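Local coordinates for protein hydrolase, putative (Plasmodium vivax, PDB 2B30) that is of unknown function but belongs to the haloacid dehalogenase (HAD) superfamily and probably acts as a metal-dependent phosphatase, at residues D224-L233 / N251-F259; G94-V102 / E217-K225. One frame throughout, in Å; residues are numbered along the deposited sequence.

Interaction 1: D224-L233 / N251-F259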
ATOM      1  N   ASP A 224      -4.421  -4.680  -3.195  1.00 35.57           N
ATOM      2  CA  ASP A 224      -4.698  -5.534  -2.050  1.00 37.44           C
ATOM      3  C   ASP A 224      -5.974  -5.028  -1.355  1.00 35.84           C
ATOM      4  O   ASP A 224      -6.664  -4.149  -1.886  1.00 34.23           O
ATOM      5  CB  ASP A 224      -3.505  -5.570  -1.103  1.00 37.82           C
ATOM      6  CG  ASP A 224      -3.324  -4.277  -0.374  1.00 43.81           C
ATOM      7  OD1 ASP A 224      -3.030  -3.265  -1.050  1.00 48.51           O
ATOM      8  OD2 ASP A 224      -3.495  -4.268   0.869  1.00 46.05           O
ATOM      9  N   LYS A 225      -6.303  -5.597  -0.199  1.00 34.48           N
ATOM     10  CA  LYS A 225      -7.480  -5.168   0.552  1.00 33.82           C
ATOM     11  C   LYS A 225      -7.411  -3.677   0.872  1.00 32.61           C
ATOM     12  O   LYS A 225      -8.403  -2.968   0.715  1.00 34.55           O
ATOM     13  CB  LYS A 225      -7.651  -5.987   1.838  1.00 34.17           C
ATOM     14  CG  LYS A 225      -8.109  -7.431   1.607  1.00 35.13           C
ATOM     15  CD  LYS A 225      -8.402  -8.146   2.930  1.00 35.43           C
ATOM     16  CE  LYS A 225      -8.379  -9.664   2.778  1.00 33.92           C
ATOM     17  NZ  LYS A 225      -8.973 -10.362   3.955  1.00 29.81           N
ATOM     18  N   TYR A 226      -6.238  -3.197   1.280  1.00 31.31           N
ATOM     19  CA  TYR A 226      -6.060  -1.781   1.642  1.00 31.87           C
ATOM     20  C   TYR A 226      -6.389  -0.789   0.501  1.00 30.28           C
ATOM     21  O   TYR A 226      -7.087   0.202   0.728  1.00 28.63           O
ATOM     22  CB  TYR A 226      -4.641  -1.526   2.179  1.00 33.00           C
ATOM     23  CG  TYR A 226      -4.403  -0.092   2.646  1.00 34.12           C
ATOM     24  CD1 TYR A 226      -5.154   0.450   3.681  1.00 34.13           C
ATOM     25  CD2 TYR A 226      -3.408   0.715   2.059  1.00 36.11           C
ATOM     26  CE1 TYR A 226      -4.942   1.761   4.116  1.00 37.07           C
ATOM     27  CE2 TYR A 226      -3.183   2.034   2.493  1.00 32.68           C
ATOM     28  CZ  TYR A 226      -3.959   2.545   3.514  1.00 33.54           C
ATOM     29  OH  TYR A 226      -3.769   3.827   3.957  1.00 31.00           O
ATOM     30  N   THR A 227      -5.890  -1.051  -0.708  1.00 28.11           N
ATOM     31  CA  THR A 227      -6.113  -0.135  -1.836  1.00 25.96           C
ATOM     32  C   THR A 227      -7.555  -0.154  -2.270  1.00 26.43           C
ATOM     33  O   THR A 227      -8.075   0.871  -2.712  1.00 27.70           O
ATOM     34  CB  THR A 227      -5.289  -0.484  -3.066  1.00 24.01           C
ATOM     35  OG1 THR A 227      -5.641  -1.797  -3.538  1.00 26.49           O
ATOM     36  CG2 THR A 227      -3.828  -0.401  -2.759  1.00 21.94           C
ATOM     37  N   GLY A 228      -8.183  -1.327  -2.169  1.00 26.16           N
ATOM     38  CA  GLY A 228      -9.621  -1.473  -2.430  1.00 26.30           C
ATOM     39  C   GLY A 228     -10.448  -0.738  -1.392  1.00 27.40           C
ATOM     40  O   GLY A 228     -11.357   0.014  -1.744  1.00 25.65           O
ATOM     41  N   ILE A 229     -10.123  -0.950  -0.114  1.00 27.39           N
ATOM     42  CA  ILE A 229     -10.762  -0.235   0.998  1.00 29.64           C
ATOM     43  C   ILE A 229     -10.761   1.281   0.813  1.00 30.27           C
ATOM     44  O   ILE A 229     -11.703   1.948   1.237  1.00 27.98           O
ATOM     45  CB  ILE A 229     -10.060  -0.556   2.356  1.00 32.50           C
ATOM     46  CG1 ILE A 229     -10.560  -1.887   2.932  1.00 31.52           C
ATOM     47  CG2 ILE A 229     -10.274   0.567   3.394  1.00 32.74           C
ATOM     48  CD1 ILE A 229      -9.609  -2.509   3.944  1.00 30.08           C
ATOM     49  N   ASN A 230      -9.700   1.822   0.208  1.00 32.73           N
ATOM     50  CA  ASN A 230      -9.574   3.270   0.028  1.00 34.62           C
ATOM     51  C   ASN A 230     -10.660   3.852  -0.875  1.00 35.18           C
ATOM     52  O   ASN A 230     -11.038   5.014  -0.717  1.00 33.89           O
ATOM     53  CB  ASN A 230      -8.175   3.654  -0.473  1.00 35.97           C
ATOM     54  CG  ASN A 230      -7.107   3.654   0.655  1.00 45.21           C
ATOM     55  OD1 ASN A 230      -7.432   3.492   1.846  1.00 48.10           O
ATOM     56  ND2 ASN A 230      -5.825   3.840   0.273  1.00 44.60           N
ATOM     57  N   TYR A 231     -11.176   3.046  -1.803  1.00 35.92           N
ATOM     58  CA  TYR A 231     -12.334   3.467  -2.600  1.00 36.80           C
ATOM     59  C   TYR A 231     -13.530   3.773  -1.716  1.00 36.47           C
ATOM     60  O   TYR A 231     -14.241   4.755  -1.964  1.00 37.36           O
ATOM     61  CB  TYR A 231     -12.715   2.427  -3.667  1.00 37.49           C
ATOM     62  CG  TYR A 231     -11.828   2.520  -4.881  1.00 37.85           C
ATOM     63  CD1 TYR A 231     -12.256   3.162  -6.037  1.00 33.79           C
ATOM     64  CD2 TYR A 231     -10.540   2.001  -4.851  1.00 37.41           C
ATOM     65  CE1 TYR A 231     -11.430   3.272  -7.127  1.00 35.15           C
ATOM     66  CE2 TYR A 231      -9.715   2.101  -5.934  1.00 39.07           C
ATOM     67  CZ  TYR A 231     -10.157   2.739  -7.071  1.00 38.47           C
ATOM     68  OH  TYR A 231      -9.300   2.817  -8.145  1.00 41.00           O
ATOM     69  N   LEU A 232     -13.745   2.941  -0.690  1.00 35.81           N
ATOM     70  CA  LEU A 232     -14.853   3.135   0.259  1.00 33.99           C
ATOM     71  C   LEU A 232     -14.623   4.343   1.158  1.00 33.84           C
ATOM     72  O   LEU A 232     -15.555   5.084   1.469  1.00 35.09           O
ATOM     73  CB  LEU A 232     -15.060   1.891   1.118  1.00 33.20           C
ATOM     74  CG  LEU A 232     -15.633   0.663   0.412  1.00 33.48           C
ATOM     75  CD1 LEU A 232     -15.823  -0.473   1.419  1.00 32.79           C
ATOM     76  CD2 LEU A 232     -16.947   0.996  -0.286  1.00 33.42           C
ATOM     77  N   LEU A 233     -13.377   4.553   1.558  1.00 33.70           N
ATOM     78  CA  LEU A 233     -13.033   5.726   2.361  1.00 34.44           C
ATOM     79  C   LEU A 233     -13.303   7.016   1.583  1.00 33.86           C
ATOM     80  O   LEU A 233     -13.865   7.963   2.127  1.00 30.66           O
ATOM     81  CB  LEU A 233     -11.567   5.673   2.801  1.00 33.91           C
ATOM     82  CG  LEU A 233     -11.109   4.399   3.515  1.00 34.37           C
ATOM     83  CD1 LEU A 233      -9.710   4.590   4.051  1.00 34.87           C
ATOM     84  CD2 LEU A 233     -12.061   3.985   4.626  1.00 33.94           C
ATOM     85  N   ASN A 251      -2.749 -11.643   3.431  1.00 41.06           N
ATOM     86  CA  ASN A 251      -3.534 -10.689   2.638  1.00 38.14           C
ATOM     87  C   ASN A 251      -4.281  -9.637   3.476  1.00 38.08           C
ATOM     88  O   ASN A 251      -5.042  -8.826   2.927  1.00 37.59           O
ATOM     89  CB  ASN A 251      -4.501 -11.425   1.694  1.00 37.79           C
ATOM     90  CG  ASN A 251      -5.573 -12.185   2.426  1.00 32.88           C
ATOM     91  OD1 ASN A 251      -5.405 -12.564   3.584  1.00 35.42           O
ATOM     92  ND2 ASN A 251      -6.688 -12.408   1.757  1.00 27.76           N
ATOM     93  N   ASP A 252      -4.065  -9.653   4.795  1.00 37.13           N
ATOM     94  CA  ASP A 252      -4.617  -8.638   5.705  1.00 36.00           C
ATOM     95  C   ASP A 252      -3.558  -7.627   6.174  1.00 32.79           C
ATOM     96  O   ASP A 252      -3.892  -6.618   6.774  1.00 33.92           O
ATOM     97  CB  ASP A 252      -5.221  -9.306   6.955  1.00 36.90           C
ATOM     98  CG  ASP A 252      -6.366 -10.239   6.639  1.00 40.55           C
ATOM     99  OD1 ASP A 252      -7.319  -9.808   5.957  1.00 46.86           O
ATOM    100  OD2 ASP A 252      -6.322 -11.405   7.090  1.00 47.40           O
ATOM    101  N   ILE A 253      -2.290  -7.902   5.927  1.00 31.26           N
ATOM    102  CA  ILE A 253      -1.209  -7.145   6.566  1.00 33.45           C
ATOM    103  C   ILE A 253      -1.186  -5.651   6.228  1.00 32.71           C
ATOM    104  O   ILE A 253      -0.904  -4.817   7.096  1.00 33.23           O
ATOM    105  CB  ILE A 253       0.171  -7.765   6.232  1.00 34.19           C
ATOM    106  CG1 ILE A 253       0.306  -9.134   6.892  1.00 33.00           C
ATOM    107  CG2 ILE A 253       1.317  -6.851   6.673  1.00 35.42           C
ATOM    108  CD1 ILE A 253       1.319  -9.967   6.205  1.00 36.84           C
ATOM    109  N   ALA A 254      -1.468  -5.311   4.978  1.00 33.98           N
ATOM    110  CA  ALA A 254      -1.455  -3.911   4.564  1.00 36.13           C
ATOM    111  C   ALA A 254      -2.580  -3.134   5.209  1.00 36.76           C
ATOM    112  O   ALA A 254      -2.410  -1.955   5.474  1.00 39.46           O
ATOM    113  CB  ALA A 254      -1.544  -3.778   3.069  1.00 37.50           C
ATOM    114  N   MET A 255      -3.723  -3.769   5.452  1.00 35.78           N
ATOM    115  CA  MET A 255      -4.815  -3.070   6.115  1.00 37.32           C
ATOM    116  C   MET A 255      -4.632  -3.052   7.632  1.00 37.65           C
ATOM    117  O   MET A 255      -5.129  -2.150   8.298  1.00 38.53           O
ATOM    118  CB  MET A 255      -6.170  -3.647   5.726  1.00 37.21           C
ATOM    119  CG  MET A 255      -6.560  -4.924   6.431  1.00 38.68           C
ATOM    120  SD  MET A 255      -8.208  -5.367   5.887  1.00 42.33           S
ATOM    121  CE  MET A 255      -8.495  -6.866   6.832  1.00 42.38           C
ATOM    122  N   LEU A 256      -3.915  -4.030   8.179  1.00 37.85           N
ATOM    123  CA  LEU A 256      -3.594  -4.030   9.610  1.00 38.09           C
ATOM    124  C   LEU A 256      -2.485  -3.015   9.946  1.00 40.27           C
ATOM    125  O   LEU A 256      -2.487  -2.416  11.027  1.00 41.20           O
ATOM    126  CB  LEU A 256      -3.194  -5.433  10.069  1.00 37.57           C
ATOM    127  CG  LEU A 256      -4.291  -6.497   9.934  1.00 38.31           C
ATOM    128  CD1 LEU A 256      -3.726  -7.911  10.086  1.00 35.44           C
ATOM    129  CD2 LEU A 256      -5.401  -6.246  10.934  1.00 38.18           C
ATOM    130  N   SER A 257      -1.545  -2.821   9.019  1.00 40.97           N
ATOM    131  CA  SER A 257      -0.435  -1.878   9.220  1.00 40.28           C
ATOM    132  C   SER A 257      -0.858  -0.420   9.107  1.00 38.76           C
ATOM    133  O   SER A 257      -0.449   0.401   9.922  1.00 39.16           O
ATOM    134  CB  SER A 257       0.684  -2.138   8.209  1.00 40.55           C
ATOM    135  OG  SER A 257       1.316  -3.381   8.458  1.00 43.71           O
ATOM    136  N   ASN A 258      -1.667  -0.100   8.099  1.00 37.36           N
ATOM    137  CA  ASN A 258      -1.998   1.297   7.790  1.00 37.04           C
ATOM    138  C   ASN A 258      -3.206   1.871   8.533  1.00 36.12           C
ATOM    139  O   ASN A 258      -3.530   3.049   8.382  1.00 36.84           O
ATOM    140  CB  ASN A 258      -2.176   1.478   6.284  1.00 37.79           C
ATOM    141  CG  ASN A 258      -0.919   1.145   5.510  1.00 38.24           C
ATOM    142  OD1 ASN A 258      -0.644  -0.012   5.259  1.00 45.21           O
ATOM    143  ND2 ASN A 258      -0.155   2.156   5.131  1.00 41.78           N
ATOM    144  N   PHE A 259      -3.867   1.057   9.344  1.00 34.60           N
ATOM    145  CA  PHE A 259      -4.963   1.549  10.150  1.00 32.97           C
ATOM    146  C   PHE A 259      -4.591   1.550  11.629  1.00 35.59           C
ATOM    147  O   PHE A 259      -3.687   0.820  12.052  1.00 34.43           O
ATOM    148  CB  PHE A 259      -6.213   0.740   9.861  1.00 31.82           C
ATOM    149  CG  PHE A 259      -6.840   1.080   8.542  1.00 32.85           C
ATOM    150  CD1 PHE A 259      -7.383   2.349   8.326  1.00 32.08           C
ATOM    151  CD2 PHE A 259      -6.883   0.153   7.509  1.00 32.99           C
ATOM    152  CE1 PHE A 259      -7.957   2.689   7.102  1.00 28.72           C
ATOM    153  CE2 PHE A 259      -7.448   0.489   6.279  1.00 32.56           C
ATOM    154  CZ  PHE A 259      -7.984   1.761   6.079  1.00 30.59           C
TER
HETATM  155  O   HOH W   1      -5.074  -8.222   0.288  1.00 36.89           O
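K225 and D252 meet at the metal site of the HAD fold, at what are probably the motif III lysine and the second acidic residue of motif IV. The lysine chain runs fully extended beyond CG, passing N251 before K225 NZ reaches D252 OD1 at 2.7 Å, on the syn side of the carboxylate, in a salt bridge. D252 OD2 is held by the backbone N atoms of D248 and A249, which fixes the rotation of the carboxylate; the side chain of D252 comes within about 4 Å of the bound calcium, without being one of its ligands in this model. K225 NZ also donates to C67 O. The long chain carries its amine to the metal site, where it can donate to both the carboxylate and the backbone oxygen. A water accepts from K225 N at 2.9 Å and donates to N251 O.

The axes of helices 225-233 and 253-257 lie at 59° to each other, and both helices pack on the central sheet of the Rossmann-like core. D224 caps the first of them: D224 OD2 takes Y226 N at 3.0 Å, from above its carboxylate plane.

Beyond the polar end the contact is largely apolar. With CG anti to the backbone N (chi1 -177°), the Y226 ring swings toward the second helix, and N258 CB sits over one face, 3.8 Å from the ring centroid, as a CH-pi contact. N230 OD1 lies over the rim of the opposite face. The edge of Y226 points at the face of F259 in an offset edge-to-face pair, planes 74° apart and centroids 5.3 Å apart. The unbranched M255 chain crosses I229 at about a right angle, M255 SD lying 3.7 Å from I229 CD1. L233 CD1 closes on the edge of the F259 ring. The Y226 hydroxyl is bonded to G222 O of the second subunit.

Interaction 2: G94-V102 / E217-K225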
ATOM      1  N   GLY A  94     -18.580  -3.730   0.159  1.00 37.40           N
ATOM      2  CA  GLY A  94     -17.632  -4.819   0.284  1.00 36.84           C
ATOM      3  C   GLY A  94     -16.379  -4.706  -0.558  1.00 35.49           C
ATOM      4  O   GLY A  94     -16.395  -4.136  -1.643  1.00 31.91           O
ATOM      5  N   VAL A  95     -15.294  -5.264  -0.022  1.00 34.73           N
ATOM      6  CA  VAL A  95     -14.020  -5.382  -0.712  1.00 32.90           C
ATOM      7  C   VAL A  95     -13.770  -6.870  -0.939  1.00 32.79           C
ATOM      8  O   VAL A  95     -13.563  -7.632   0.012  1.00 32.41           O
ATOM      9  CB  VAL A  95     -12.880  -4.784   0.137  1.00 31.65           C
ATOM     10  CG1 VAL A  95     -11.541  -5.012  -0.527  1.00 30.42           C
ATOM     11  CG2 VAL A  95     -13.121  -3.303   0.369  1.00 30.83           C
ATOM     12  N   TYR A  96     -13.792  -7.279  -2.199  1.00 30.88           N
ATOM     13  CA  TYR A  96     -13.726  -8.679  -2.536  1.00 31.32           C
ATOM     14  C   TYR A  96     -12.557  -8.951  -3.454  1.00 32.60           C
ATOM     15  O   TYR A  96     -12.046  -8.036  -4.096  1.00 35.09           O
ATOM     16  CB  TYR A  96     -15.030  -9.090  -3.189  1.00 30.97           C
ATOM     17  CG  TYR A  96     -16.203  -8.874  -2.278  1.00 32.79           C
ATOM     18  CD1 TYR A  96     -16.381  -9.674  -1.167  1.00 35.53           C
ATOM     19  CD2 TYR A  96     -17.130  -7.850  -2.506  1.00 35.66           C
ATOM     20  CE1 TYR A  96     -17.454  -9.490  -0.314  1.00 34.16           C
ATOM     21  CE2 TYR A  96     -18.211  -7.656  -1.648  1.00 32.35           C
ATOM     22  CZ  TYR A  96     -18.357  -8.487  -0.559  1.00 31.00           C
ATOM     23  OH  TYR A  96     -19.395  -8.337   0.305  1.00 31.80           O
ATOM     24  N   ILE A  97     -12.125 -10.212  -3.489  1.00 32.34           N
ATOM     25  CA  ILE A  97     -11.038 -10.648  -4.359  1.00 33.70           C
ATOM     26  C   ILE A  97      -9.805  -9.772  -4.147  1.00 32.43           C
ATOM     27  O   ILE A  97      -9.239  -9.218  -5.087  1.00 30.12           O
ATOM     28  CB  ILE A  97     -11.456 -10.672  -5.859  1.00 34.36           C
ATOM     29  CG1 ILE A  97     -12.817 -11.367  -6.023  1.00 35.36           C
ATOM     30  CG2 ILE A  97     -10.373 -11.383  -6.716  1.00 32.70           C
ATOM     31  CD1 ILE A  97     -13.114 -11.803  -7.462  1.00 36.44           C
ATOM     32  N   ASN A  98      -9.425  -9.649  -2.882  1.00 32.24           N
ATOM     33  CA  ASN A  98      -8.226  -8.942  -2.470  1.00 32.99           C
ATOM     34  C   ASN A  98      -8.131  -7.521  -3.002  1.00 32.52           C
ATOM     35  O   ASN A  98      -7.040  -7.024  -3.306  1.00 32.23           O
ATOM     36  CB  ASN A  98      -6.978  -9.779  -2.797  1.00 33.24           C
ATOM     37  CG  ASN A  98      -6.836 -10.965  -1.863  1.00 32.19           C
ATOM     38  OD1 ASN A  98      -7.464 -10.987  -0.798  1.00 28.05           O
ATOM     39  ND2 ASN A  98      -6.010 -11.945  -2.242  1.00 27.66           N
ATOM     40  N   GLY A  99      -9.282  -6.863  -3.087  1.00 30.33           N
ATOM     41  CA  GLY A  99      -9.319  -5.448  -3.421  1.00 30.23           C
ATOM     42  C   GLY A  99      -9.508  -5.119  -4.880  1.00 29.83           C
ATOM     43  O   GLY A  99      -9.535  -3.937  -5.235  1.00 27.09           O
ATOM     44  N   THR A 100      -9.667  -6.149  -5.713  1.00 29.82           N
ATOM     45  CA  THR A 100      -9.868  -5.962  -7.146  1.00 31.43           C
ATOM     46  C   THR A 100     -11.359  -5.820  -7.510  1.00 32.45           C
ATOM     47  O   THR A 100     -11.695  -5.375  -8.616  1.00 33.89           O
ATOM     48  CB  THR A 100      -9.211  -7.103  -7.953  1.00 30.90           C
ATOM     49  OG1 THR A 100      -9.710  -8.364  -7.503  1.00 34.29           O
ATOM     50  CG2 THR A 100      -7.714  -7.088  -7.761  1.00 30.48           C
ATOM     51  N   ILE A 101     -12.251  -6.176  -6.588  1.00 31.49           N
ATOM     52  CA  ILE A 101     -13.677  -5.898  -6.768  1.00 33.98           C
ATOM     53  C   ILE A 101     -14.235  -5.201  -5.531  1.00 34.30           C
ATOM     54  O   ILE A 101     -14.086  -5.700  -4.421  1.00 35.65           O
ATOM     55  CB  ILE A 101     -14.510  -7.174  -7.077  1.00 32.25           C
ATOM     56  CG1 ILE A 101     -14.066  -7.781  -8.397  1.00 34.46           C
ATOM     57  CG2 ILE A 101     -16.015  -6.844  -7.171  1.00 30.70           C
ATOM     58  CD1 ILE A 101     -14.686  -9.135  -8.689  1.00 36.65           C
ATOM     59  N   VAL A 102     -14.894  -4.062  -5.737  1.00 35.45           N
ATOM     60  CA  VAL A 102     -15.423  -3.258  -4.632  1.00 35.53           C
ATOM     61  C   VAL A 102     -16.845  -2.782  -4.924  1.00 34.48           C
ATOM     62  O   VAL A 102     -17.102  -2.227  -5.992  1.00 36.19           O
ATOM     63  CB  VAL A 102     -14.538  -2.021  -4.374  1.00 35.24           C
ATOM     64  CG1 VAL A 102     -15.064  -1.228  -3.188  1.00 37.20           C
ATOM     65  CG2 VAL A 102     -13.099  -2.431  -4.146  1.00 34.34           C
ATOM     66  N   GLU A 217      -3.144 -17.463  -4.034  1.00 39.59           N
ATOM     67  CA  GLU A 217      -4.155 -16.564  -4.578  1.00 38.86           C
ATOM     68  C   GLU A 217      -3.449 -15.543  -5.458  1.00 35.67           C
ATOM     69  O   GLU A 217      -2.638 -14.761  -4.967  1.00 35.34           O
ATOM     70  CB  GLU A 217      -4.915 -15.854  -3.457  1.00 38.34           C
ATOM     71  CG  GLU A 217      -6.046 -16.674  -2.858  1.00 40.91           C
ATOM     72  CD  GLU A 217      -6.883 -15.886  -1.845  1.00 46.02           C
ATOM     73  OE1 GLU A 217      -6.320 -15.073  -1.059  1.00 50.32           O
ATOM     74  OE2 GLU A 217      -8.121 -16.086  -1.833  1.00 55.14           O
ATOM     75  N   VAL A 218      -3.759 -15.562  -6.752  1.00 34.12           N
ATOM     76  CA  VAL A 218      -3.101 -14.702  -7.751  1.00 31.65           C
ATOM     77  C   VAL A 218      -4.035 -13.592  -8.234  1.00 30.38           C
ATOM     78  O   VAL A 218      -5.056 -13.872  -8.836  1.00 28.90           O
ATOM     79  CB  VAL A 218      -2.678 -15.532  -8.966  1.00 30.00           C
ATOM     80  CG1 VAL A 218      -1.979 -14.671 -10.000  1.00 32.25           C
ATOM     81  CG2 VAL A 218      -1.780 -16.662  -8.521  1.00 35.03           C
ATOM     82  N   THR A 219      -3.674 -12.337  -7.971  1.00 32.18           N
ATOM     83  CA  THR A 219      -4.456 -11.173  -8.428  1.00 32.93           C
ATOM     84  C   THR A 219      -3.574 -10.175  -9.164  1.00 33.47           C
ATOM     85  O   THR A 219      -2.352 -10.328  -9.206  1.00 34.68           O
ATOM     86  CB  THR A 219      -5.145 -10.454  -7.251  1.00 34.00           C
ATOM     87  OG1 THR A 219      -4.225 -10.308  -6.160  1.00 37.08           O
ATOM     88  CG2 THR A 219      -6.356 -11.242  -6.781  1.00 34.85           C
ATOM     89  N   LYS A 220      -4.203  -9.163  -9.757  1.00 34.21           N
ATOM     90  CA  LYS A 220      -3.493  -8.090 -10.463  1.00 33.37           C
ATOM     91  C   LYS A 220      -2.474  -7.387  -9.551  1.00 32.22           C
ATOM     92  O   LYS A 220      -2.692  -7.271  -8.343  1.00 32.89           O
ATOM     93  CB  LYS A 220      -4.505  -7.070 -10.997  1.00 33.95           C
ATOM     94  CG  LYS A 220      -3.940  -6.015 -11.966  1.00 34.25           C
ATOM     95  CD  LYS A 220      -5.016  -5.004 -12.346  1.00 33.65           C
ATOM     96  CE  LYS A 220      -4.673  -4.232 -13.611  1.00 36.93           C
ATOM     97  NZ  LYS A 220      -5.857  -3.454 -14.077  1.00 36.65           N
ATOM     98  N   LEU A 221      -1.372  -6.926 -10.137  1.00 30.72           N
ATOM     99  CA  LEU A 221      -0.307  -6.248  -9.391  1.00 30.76           C
ATOM    100  C   LEU A 221      -0.776  -4.900  -8.886  1.00 31.51           C
ATOM    101  O   LEU A 221      -1.550  -4.223  -9.551  1.00 34.17           O
ATOM    102  CB  LEU A 221       0.917  -6.038 -10.286  1.00 30.15           C
ATOM    103  CG  LEU A 221       2.168  -5.436  -9.629  1.00 31.76           C
ATOM    104  CD1 LEU A 221       2.812  -6.422  -8.683  1.00 30.75           C
ATOM    105  CD2 LEU A 221       3.175  -4.984 -10.672  1.00 31.82           C
ATOM    106  N   GLY A 222      -0.290  -4.503  -7.716  1.00 33.28           N
ATOM    107  CA  GLY A 222      -0.594  -3.184  -7.161  1.00 33.58           C
ATOM    108  C   GLY A 222      -1.910  -3.074  -6.409  1.00 34.43           C
ATOM    109  O   GLY A 222      -2.292  -1.972  -5.988  1.00 34.64           O
ATOM    110  N   HIS A 223      -2.595  -4.205  -6.225  1.00 34.16           N
ATOM    111  CA  HIS A 223      -3.870  -4.239  -5.498  1.00 34.82           C
ATOM    112  C   HIS A 223      -3.810  -5.140  -4.276  1.00 34.67           C
ATOM    113  O   HIS A 223      -3.224  -6.218  -4.304  1.00 34.10           O
ATOM    114  CB  HIS A 223      -5.011  -4.715  -6.412  1.00 36.18           C
ATOM    115  CG  HIS A 223      -5.306  -3.776  -7.535  1.00 34.10           C
ATOM    116  ND1 HIS A 223      -6.032  -2.620  -7.362  1.00 34.07           N
ATOM    117  CD2 HIS A 223      -4.939  -3.801  -8.837  1.00 32.46           C
ATOM    118  CE1 HIS A 223      -6.106  -1.975  -8.513  1.00 34.28           C
ATOM    119  NE2 HIS A 223      -5.454  -2.671  -9.424  1.00 33.82           N
ATOM    120  N   ASP A 224      -4.421  -4.680  -3.195  1.00 35.57           N
ATOM    121  CA  ASP A 224      -4.698  -5.534  -2.050  1.00 37.44           C
ATOM    122  C   ASP A 224      -5.974  -5.028  -1.355  1.00 35.84           C
ATOM    123  O   ASP A 224      -6.664  -4.149  -1.886  1.00 34.23           O
ATOM    124  CB  ASP A 224      -3.505  -5.570  -1.103  1.00 37.82           C
ATOM    125  CG  ASP A 224      -3.324  -4.277  -0.374  1.00 43.81           C
ATOM    126  OD1 ASP A 224      -3.030  -3.265  -1.050  1.00 48.51           O
ATOM    127  OD2 ASP A 224      -3.495  -4.268   0.869  1.00 46.05           O
ATOM    128  N   LYS A 225      -6.303  -5.597  -0.199  1.00 34.48           N
ATOM    129  CA  LYS A 225      -7.480  -5.168   0.552  1.00 33.82           C
ATOM    130  C   LYS A 225      -7.411  -3.677   0.872  1.00 32.61           C
ATOM    131  O   LYS A 225      -8.403  -2.968   0.715  1.00 34.55           O
ATOM    132  CB  LYS A 225      -7.651  -5.987   1.838  1.00 34.17           C
ATOM    133  CG  LYS A 225      -8.109  -7.431   1.607  1.00 35.13           C
ATOM    134  CD  LYS A 225      -8.402  -8.146   2.930  1.00 35.43           C
ATOM    135  CE  LYS A 225      -8.379  -9.664   2.778  1.00 33.92           C
ATOM    136  NZ  LYS A 225      -8.973 -10.362   3.955  1.00 29.81           N
TER
HETATM  137  O   HOH W   2      -4.980  -8.174  -4.631  1.00 39.81           O
HETATM  138  O   HOH W   3      -7.655  -1.660  -5.372  1.00 26.80           O
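N98 and E217 meet crosswise, the amide and carboxylate planes 86° apart, and N98 ND2 reaches E217 OE1 in a weak hydrogen bond of 3.4 Å. Both groups have firmer partners: E217 OE2 pairs with K181, and N98 OD1 accepts from N251. The two-sided asparagine amide can thus donate to one neighbour while accepting from another, with K225 CE passing obliquely beside N98 OD1.

T100 lies oblique to H223, presenting its methyl: T100 CG2 is 3.8 Å from H223 CB. This follows from its first torsion (chi1 56°), which sets OG1 between the backbone N and the carbonyl carbon. From there T100 OG1 donates to I97 O at 2.6 Å, and the methyl is left to pack against the CB of the histidine. T219 turns its own methyl to I97, T219 CG2 lying 4.0 Å from I97 CG2, again obliquely.

These pairs join the two parts of a HAD hydrolase with an inserted cap. Strands 94-96 and 101-103 form an antiparallel hairpin near one end of the eight-stranded core sheet, inside edge strand 109-112, whereas 217-220 belongs to the six-stranded sheet of the cap, and the chain returns to the core through H223 and D224. At the hairpin turn Y96 O accepts from both G99 N and I101 N.

G99 suits the turn because its positive phi (94°) would press a CB against the preceding carbonyl. Lacking one, it lets D224 O approach: G99 CA is 3.3 Å from D224 O in a nearly straight CA-H...O contact. One water donates to N98 O and H223 O and accepts from T219 OG1, 2.7 Å away. A second, at the edge of the H223 ring, lies 2.7 Å from H223 ND1 and donates to G99 O.

The two interactions lie in series along the chain and share D224 and K225, their centres about 10 Å apart. In interaction 2, cap strand 216-220 passes the core hairpin 94-103; helix 225-235 then starts, and its packing on helix 253-257 makes interaction 1. N251 ND2 and N98 OD1, 3.0 Å apart in a probable hydrogen bond, connect them directly, while V95 packs on I229. The route from cap to core thus ends beside the calcium site formed by D33, D35 and D248, an arrangement consistent with a capped HAD phosphatase. Both contacts also border the second subunit, where L221 packs on F259 of that chain.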